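PDB 7NCV: glutaredoxin, CPYC type from Chlamydomonas reinhardtii, which probably reduces disulfides and glutathione-mixed disulfides as a thiol-dependent redox carrier of the thioredoxin clan. Local coordinates for residues N35-F40 with D86-A91. Residues are numbered along the deposited sequence; the frame is centred on the assembly and turned at random.
With ACT (acetate ion), chain B.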
loop_
_atom_site.group_PDB
_atom_site.type_symbol
_atom_site.label_atom_id
_atom_site.label_comp_id
_atom_site.label_asym_id
_atom_site.label_seq_id
_atom_site.Cartn_x
_atom_site.Cartn_y
_atom_site.Cartn_z
ATOM N N ASN A 35 -8.325 6.158 4.528
ATOM C CA ASN A 35 -9.740 6.485 4.663
ATOM C C ASN A 35 -10.528 5.867 3.516
ATOM O O ASN A 35 -11.672 5.416 3.713
ATOM C CB ASN A 35 -9.928 7.991 4.683
ATOM C CG ASN A 35 -9.605 8.591 6.040
ATOM O OD1 ASN A 35 -9.435 7.891 7.036
ATOM N ND2 ASN A 35 -9.524 9.953 6.064
ATOM N N ALA A 36 -9.931 5.834 2.309
ATOM C CA ALA A 36 -10.595 5.225 1.160
ATOM C C ALA A 36 -10.832 3.732 1.384
ATOM O O ALA A 36 -11.961 3.229 1.197
ATOM C CB ALA A 36 -9.788 5.486 -0.104
ATOM N N LEU A 37 -9.784 3.026 1.784
ATOM C CA LEU A 37 -9.922 1.606 2.097
ATOM C C LEU A 37 -10.915 1.399 3.235
ATOM O O LEU A 37 -11.669 0.404 3.226
ATOM C CB LEU A 37 -8.531 1.088 2.453
ATOM C CG LEU A 37 -7.649 0.930 1.215
ATOM C CD1 LEU A 37 -6.187 0.784 1.684
ATOM C CD2 LEU A 37 -8.044 -0.219 0.242
ATOM N N ASN A 38 -10.891 2.275 4.243
ATOM C CA ASN A 38 -11.769 2.119 5.420
ATOM C C ASN A 38 -13.247 2.254 5.061
ATOM O O ASN A 38 -14.113 1.858 5.865
ATOM C CB ASN A 38 -11.408 3.136 6.497
ATOM C CG ASN A 38 -10.070 2.847 7.121
ATOM O OD1 ASN A 38 -9.477 1.780 6.950
ATOM N ND2 ASN A 38 -9.605 3.807 7.894
ATOM N N GLN A 39 -13.578 2.816 3.879
ATOM C CA GLN A 39 -14.973 2.811 3.452
ATOM C C GLN A 39 -15.497 1.397 3.223
ATOM O O GLN A 39 -16.734 1.187 3.271
ATOM C CB GLN A 39 -15.149 3.610 2.156
ATOM C CG GLN A 39 -14.704 5.047 2.258
ATOM C CD GLN A 39 -14.914 5.785 0.915
ATOM O OE1 GLN A 39 -14.216 6.758 0.596
ATOM N NE2 GLN A 39 -15.876 5.309 0.126
ATOM N N PHE A 40 -14.594 0.438 2.977
ATOM C CA PHE A 40 -14.970 -0.923 2.623
ATOM C C PHE A 40 -14.466 -1.977 3.582
ATOM O O PHE A 40 -15.202 -2.936 3.818
ATOM C CB PHE A 40 -14.459 -1.256 1.228
ATOM C CG PHE A 40 -14.958 -0.261 0.190
ATOM C CD1 PHE A 40 -16.254 -0.356 -0.293
ATOM C CD2 PHE A 40 -14.140 0.792 -0.216
ATOM C CE1 PHE A 40 -16.730 0.614 -1.242
ATOM C CE2 PHE A 40 -14.627 1.734 -1.135
ATOM C CZ PHE A 40 -15.905 1.631 -1.622
ATOM N N ASP A 86 -4.003 9.752 -3.802
ATOM C CA ASP A 86 -5.002 10.223 -4.758
ATOM C C ASP A 86 -5.551 9.083 -5.592
ATOM O O ASP A 86 -6.758 9.042 -5.869
ATOM C CB ASP A 86 -4.404 11.295 -5.665
ATOM C CG ASP A 86 -4.380 12.647 -4.997
ATOM O OD1 ASP A 86 -4.946 12.803 -3.882
ATOM O OD2 ASP A 86 -3.824 13.613 -5.604
ATOM N N ASP A 87 -4.685 8.139 -6.022
ATOM C CA ASP A 87 -5.176 7.037 -6.840
ATOM C C ASP A 87 -6.199 6.215 -6.055
ATOM O O ASP A 87 -7.196 5.736 -6.620
ATOM C CB ASP A 87 -4.027 6.128 -7.251
ATOM C CG ASP A 87 -3.019 6.809 -8.117
ATOM O OD1 ASP A 87 -3.415 7.640 -9.017
ATOM O OD2 ASP A 87 -1.805 6.483 -7.990
ATOM N N THR A 88 -5.890 5.913 -4.792
ATOM C CA THR A 88 -6.776 5.055 -4.020
ATOM C C THR A 88 -8.097 5.749 -3.749
ATOM O O THR A 88 -9.176 5.119 -3.864
ATOM C CB THR A 88 -6.072 4.639 -2.713
ATOM O OG1 THR A 88 -4.840 3.982 -3.066
ATOM C CG2 THR A 88 -6.925 3.626 -1.921
ATOM N N ALA A 89 -8.056 7.051 -3.428
ATOM C CA ALA A 89 -9.303 7.797 -3.248
ATOM C C ALA A 89 -10.108 7.865 -4.541
ATOM O O ALA A 89 -11.343 7.749 -4.509
ATOM C CB ALA A 89 -8.982 9.214 -2.735
ATOM N N ALA A 90 -9.434 8.057 -5.688
ATOM C CA ALA A 90 -10.172 8.080 -6.957
ATOM C C ALA A 90 -10.851 6.735 -7.193
ATOM O O ALA A 90 -12.024 6.674 -7.620
ATOM C CB ALA A 90 -9.204 8.407 -8.079
ATOM N N ALA A 91 -10.144 5.642 -6.902
ATOM C CA ALA A 91 -10.773 4.348 -7.102
ATOM C C ALA A 91 -11.936 4.128 -6.116
ATOM O O ALA A 91 -12.940 3.484 -6.493
ATOM C CB ALA A 91 -9.722 3.250 -6.915
HETATM C C ACT B . -0.174 10.463 -3.481
HETATM O O ACT B . 0.048 9.447 -2.794
HETATM O OXT ACT B . -1.225 10.692 -4.140
HETATM C CH3 ACT B . 0.949 11.571 -3.550
#
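Rotation about the first torsion of Thr88 (chi1 -57°) sets its methyl CG2 anti to the backbone N and OG1 beside that N, which turns the methyl toward Ala36 of helix 28-41. Thr88 CG2 reaches Ala36 CB at 3.9 Å and, more loosely, Leu37 CG at 4.2 Å, the Leu37 and Thr88 side chains crossing at about a right angle. Threonine suits this position, since its branched CB gives carbon to the neighbouring helix while OG1 hydrogen-bonds back to the carbonyl oxygen of Gly84, just ahead of its helix. Alanine suits position 36: Ala36 CB lies 3.8 Å from Thr88 O and 3.9 Å from Ala89 CA, small enough to let the Ala36 and Ala89 CA atoms come within 5.3 Å. The segment axes are inclined by 32°. Leu37 also packs on Val19 and Val21 of the central sheet, tying the contact to the core of the thioredoxin-type fold. At the N-terminal end of helix 85-94, Asp86 N donates a nearly straight bond to OXT of an acetate, probably from the crystallisation liquor and also bonded to Gly85 N. Across the helix pair, cohesion thus rests on van der Waals contact and buried apolar surface, with Thr88 OG1 turned to Gly84 O.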